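Local coordinates for protein putative short-chain dehydrogenase/reductase (Burkholderia xenovorans, PDB 5K9Z) that is probably an NAD(P)-dependent oxidoreductase of the short-chain dehydrogenase/reductase family, acting on CH-OH groups, at residues V69-E72 / A73-A76; H159-T162 / S163-A167. All coordinates share one frame; numbering follows the deposited sequence. Where two conformers were deposited one is given.

Interaction 1: residues V69-E72 / A73-A76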
loop_
_atom_site.group_PDB
_atom_site.type_symbol
_atom_site.label_atom_id
_atom_site.label_comp_id
_atom_site.label_asym_id
_atom_site.label_seq_id
_atom_site.Cartn_x
_atom_site.Cartn_y
_atom_site.Cartn_z
ATOM N N VAL C 69 -18.640 -6.146 -21.650
ATOM C CA VAL C 69 -18.212 -6.959 -20.512
ATOM C C VAL C 69 -19.140 -6.837 -19.312
ATOM O O VAL C 69 -19.074 -7.672 -18.402
ATOM C CB VAL C 69 -16.764 -6.643 -20.066
ATOM C CG1 VAL C 69 -15.800 -6.879 -21.206
ATOM C CG2 VAL C 69 -16.638 -5.214 -19.532
ATOM N N SER C 70 -20.052 -5.870 -19.301
ATOM C CA SER C 70 -21.020 -5.852 -18.211
ATOM C C SER C 70 -22.071 -6.949 -18.342
ATOM O O SER C 70 -22.833 -7.154 -17.389
ATOM C CB SER C 70 -21.720 -4.489 -18.121
ATOM O OG SER C 70 -22.568 -4.272 -19.231
ATOM N N VAL C 71 -22.106 -7.670 -19.466
ATOM C CA VAL C 71 -23.088 -8.730 -19.723
ATOM C C VAL C 71 -22.365 -10.067 -19.702
ATOM O O VAL C 71 -21.592 -10.372 -20.616
ATOM C CB VAL C 71 -23.803 -8.541 -21.067
ATOM C CG1 VAL C 71 -24.869 -9.648 -21.276
ATOM C CG2 VAL C 71 -24.415 -7.151 -21.149
ATOM N N GLU C 72 -22.638 -10.886 -18.684
ATOM C CA GLU C 72 -21.880 -12.125 -18.523
ATOM C C GLU C 72 -21.949 -12.987 -19.777
ATOM O O GLU C 72 -20.939 -13.559 -20.208
ATOM C CB GLU C 72 -22.405 -12.917 -17.327
ATOM C CG GLU C 72 -21.680 -14.251 -17.214
ATOM C CD GLU C 72 -22.155 -15.104 -16.073
ATOM O OE1 GLU C 72 -23.247 -14.845 -15.531
ATOM O OE2 GLU C 72 -21.419 -16.049 -15.715
ATOM N N ALA C 73 -23.138 -13.076 -20.383
ATOM C CA ALA C 73 -23.328 -13.941 -21.543
ATOM C C ALA C 73 -22.423 -13.528 -22.691
ATOM O O ALA C 73 -21.956 -14.374 -23.457
ATOM C CB ALA C 73 -24.797 -13.907 -21.991
ATOM N N GLN C 74 -22.204 -12.219 -22.856
ATOM C CA GLN C 74 -21.339 -11.766 -23.937
ATOM C C GLN C 74 -19.873 -12.092 -23.652
ATOM O O GLN C 74 -19.114 -12.434 -24.570
ATOM C CB GLN C 74 -21.540 -10.271 -24.165
ATOM C CG GLN C 74 -22.951 -9.957 -24.695
ATOM C CD GLN C 74 -23.107 -8.518 -25.088
ATOM O OE1 GLN C 74 -22.130 -7.849 -25.438
ATOM N NE2 GLN C 74 -24.336 -8.023 -25.035
ATOM N N VAL C 75 -19.460 -11.993 -22.389
ATOM C CA VAL C 75 -18.096 -12.376 -22.024
ATOM C C VAL C 75 -17.893 -13.867 -22.270
ATOM O O VAL C 75 -16.902 -14.284 -22.873
ATOM C CB VAL C 75 -17.807 -11.992 -20.559
ATOM C CG1 VAL C 75 -16.464 -12.553 -20.103
ATOM C CG2 VAL C 75 -17.871 -10.466 -20.377
ATOM N N ALA C 76 -18.860 -14.682 -21.845
ATOM C CA ALA C 76 -18.768 -16.124 -22.065
ATOM C C ALA C 76 -18.708 -16.436 -23.554
ATOM O O ALA C 76 -17.949 -17.314 -23.985
ATOM C CB ALA C 76 -19.957 -16.828 -21.408
#
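The carbonyl oxygen of V71 takes two backbone N-H groups of the first helical turn. V75 N donates to V71 O at 3.2 Å in a bond that is close to straight (161°), while the N-H of Q74 reaches V71 O only weakly, bent to 126°. V71 is thus the N-cap of the helix and supplies its first i to i+4 acceptor; the next bond, A76 N to E72 O at 2.9 Å, is shorter and straighter. Two side chains of the first turn fold back on the loop. The Q74 chain runs extended across the V71 isopropyl group, with Q74 CG 3.9 Å from V71 CG1 and Q74 NE2 near V71 CG2; with CG1 anti to the backbone N (chi1 -178°), V71 puts that methyl beside the start of the helix. V75 CG2 packs onto the preceding loop, 3.5 Å from V69 CA. Q74 OE1 bonds to the backbone N of D68, which ties the amide to the residues just before the turn. E72 extends toward helix 110-138, where its OE2 forms a salt bridge with K129 and a hydrogen bond with H130. The turn therefore joins the loop after strand 63-66 to the start of helix 72-86, and E72, V75 and A76 lay its side against Y126 and H130 of the neighbouring helix 110-138.

Interaction 2: residues H159-T162 / S163-A167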
loop_
_atom_site.group_PDB
_atom_site.type_symbol
_atom_site.label_atom_id
_atom_site.label_comp_id
_atom_site.label_asym_id
_atom_site.label_seq_id
_atom_site.Cartn_x
_atom_site.Cartn_y
_atom_site.Cartn_z
ATOM N N HIS C 159 -14.966 7.737 -6.542
ATOM C CA HIS C 159 -15.292 6.782 -5.484
ATOM C C HIS C 159 -15.624 5.411 -6.052
ATOM O O HIS C 159 -15.101 4.397 -5.587
ATOM C CB HIS C 159 -16.457 7.283 -4.636
ATOM C CG HIS C 159 -16.159 8.534 -3.879
ATOM N ND1 HIS C 159 -15.055 8.664 -3.063
ATOM C CD2 HIS C 159 -16.824 9.711 -3.808
ATOM C CE1 HIS C 159 -15.045 9.874 -2.529
ATOM N NE2 HIS C 159 -16.112 10.526 -2.959
ATOM N N ALA C 160 -16.521 5.352 -7.038
ATOM C CA ALA C 160 -16.888 4.043 -7.577
ATOM C C ALA C 160 -15.700 3.398 -8.266
ATOM O O ALA C 160 -15.442 2.199 -8.092
ATOM C CB ALA C 160 -18.062 4.171 -8.544
ATOM N N TYR C 161 -14.963 4.189 -9.044
ATOM C CA TYR C 161 -13.734 3.719 -9.668
ATOM C C TYR C 161 -12.787 3.131 -8.635
ATOM O O TYR C 161 -12.314 2.001 -8.781
ATOM C CB TYR C 161 -13.062 4.884 -10.384
ATOM C CG TYR C 161 -11.932 4.534 -11.313
ATOM C CD1 TYR C 161 -12.195 4.149 -12.630
ATOM C CD2 TYR C 161 -10.597 4.686 -10.919
ATOM C CE1 TYR C 161 -11.173 3.885 -13.512
ATOM C CE2 TYR C 161 -9.556 4.438 -11.808
ATOM C CZ TYR C 161 -9.854 4.026 -13.094
ATOM O OH TYR C 161 -8.836 3.763 -13.971
ATOM N N THR C 162 -12.545 3.870 -7.551
ATOM C CA THR C 162 -11.587 3.408 -6.555
ATOM C C THR C 162 -12.067 2.111 -5.896
ATOM O O THR C 162 -11.281 1.176 -5.708
ATOM C CB THR C 162 -11.358 4.510 -5.517
ATOM O OG1 THR C 162 -10.793 5.687 -6.146
ATOM C CG2 THR C 162 -10.450 4.025 -4.410
ATOM N N SER C 163 -13.357 2.029 -5.553
ATOM C CA SER C 163 -13.869 0.822 -4.917
ATOM C C SER C 163 -13.780 -0.372 -5.865
ATOM O O SER C 163 -13.347 -1.469 -5.471
ATOM C CB SER C 163 -15.306 1.069 -4.465
ATOM O OG SER C 163 -15.833 -0.018 -3.746
ATOM N N ALA C 164 -14.205 -0.179 -7.115
ATOM C CA ALA C 164 -14.147 -1.241 -8.118
ATOM C C ALA C 164 -12.720 -1.738 -8.317
ATOM O O ALA C 164 -12.479 -2.945 -8.396
ATOM C CB ALA C 164 -14.708 -0.732 -9.446
ATOM N N LYS C 165 -11.757 -0.821 -8.411
ATOM C CA LYS C 165 -10.384 -1.233 -8.689
ATOM C C LYS C 165 -9.776 -1.967 -7.498
ATOM O O LYS C 165 -8.994 -2.904 -7.688
ATOM C CB LYS C 165 -9.541 -0.008 -9.082
ATOM C CG LYS C 165 -9.974 0.626 -10.403
ATOM C CD LYS C 165 -9.706 -0.293 -11.606
ATOM C CE LYS C 165 -10.131 0.363 -12.930
ATOM N NZ LYS C 165 -9.868 -0.506 -14.112
ATOM N N HIS C 166 -10.110 -1.541 -6.263
ATOM C CA HIS C 166 -9.724 -2.307 -5.079
ATOM C C HIS C 166 -10.329 -3.704 -5.119
ATOM O O HIS C 166 -9.661 -4.687 -4.788
ATOM C CB HIS C 166 -10.163 -1.594 -3.790
ATOM C CG HIS C 166 -9.197 -0.561 -3.285
ATOM N ND1 HIS C 166 -9.044 0.675 -3.878
ATOM C CD2 HIS C 166 -8.364 -0.566 -2.213
ATOM C CE1 HIS C 166 -8.145 1.377 -3.207
ATOM N NE2 HIS C 166 -7.736 0.659 -2.180
ATOM N N ALA C 167 -11.599 -3.800 -5.519
ATOM C CA ALA C 167 -12.269 -5.092 -5.620
ATOM C C ALA C 167 -11.611 -5.997 -6.664
ATOM O O ALA C 167 -11.517 -7.219 -6.467
ATOM C CB ALA C 167 -13.759 -4.875 -5.929
#
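Y161 and K165, one helical turn apart, are the tyrosine and lysine of the YxxxK signature of short-chain dehydrogenases/reductases. The lysine chain crosses the phenol ring obliquely. K165 CE sits over one ring face, 4.1 Å from the centroid of Y161 and 29° off the normal, a CH-pi contact shifted toward the hydroxyl end, with Y161 CZ 3.7 Å from K165 CE. Nearer the backbone, K165 CG stands over the rim of the same face. The tyrosine reaches this position with its ring anti to the backbone N (chi1 -168°); the lysine bends at chi2 (-67°) and then runs out straight, which leaves K165 NZ 4.4 Å from Y161 OH. K165 NZ donates to the carbonyl of V146, at the end of strand 141-146, while the tyrosine ring touches S148 and A150.

In the backbone, regular i to i+4 bonds run through the turn, among them K165 N to Y161 O at 2.9 Å. T162 O is gripped twice by one residue: H166 N donates at 3.0 Å to T162 O, and H166 ND1 at 2.9 Å comes from the opposite face of the carbonyl plane, well above it. ND1 must therefore carry a proton, and the bond fixes the imidazole beside T162, whose CG2 lies 3.7 Å from H166 ND1. At the start of the helix the H159 ring stacks on H266 of the second subunit. A160, Y161 and S163 touch helix 110-138.

By analogy with the family, the tyrosine hydroxyl and the lysine side chain would serve in catalysis, probably together with S148: the active-site helix of a Rossmann-fold reductase, within the unit of strand 141-146, helix 159-179 and strand 184-191.

Overall arrangement
Interactions 1 and 2 lie about 20 Å apart between centres, with about 10 Å between their nearest atoms, and do not touch. Helix 110-138 links them: W113, T116, L120 and L121 meet the turn at 159-167, whereas Y126 and H130, farther along, meet the turn at 72-76. Both belong to the crossovers of one parallel Rossmann sheet, interaction 1 following the edge strand 63-66 and interaction 2 following strand 141-146. Interaction 2 carries the probable catalytic pair; interaction 1 follows D68, in the loop that in relatives commonly lines the adenine end of the dinucleotide. A bound glycerol, probably from the crystallisation liquor, lies about 4 Å from the A76 side chain.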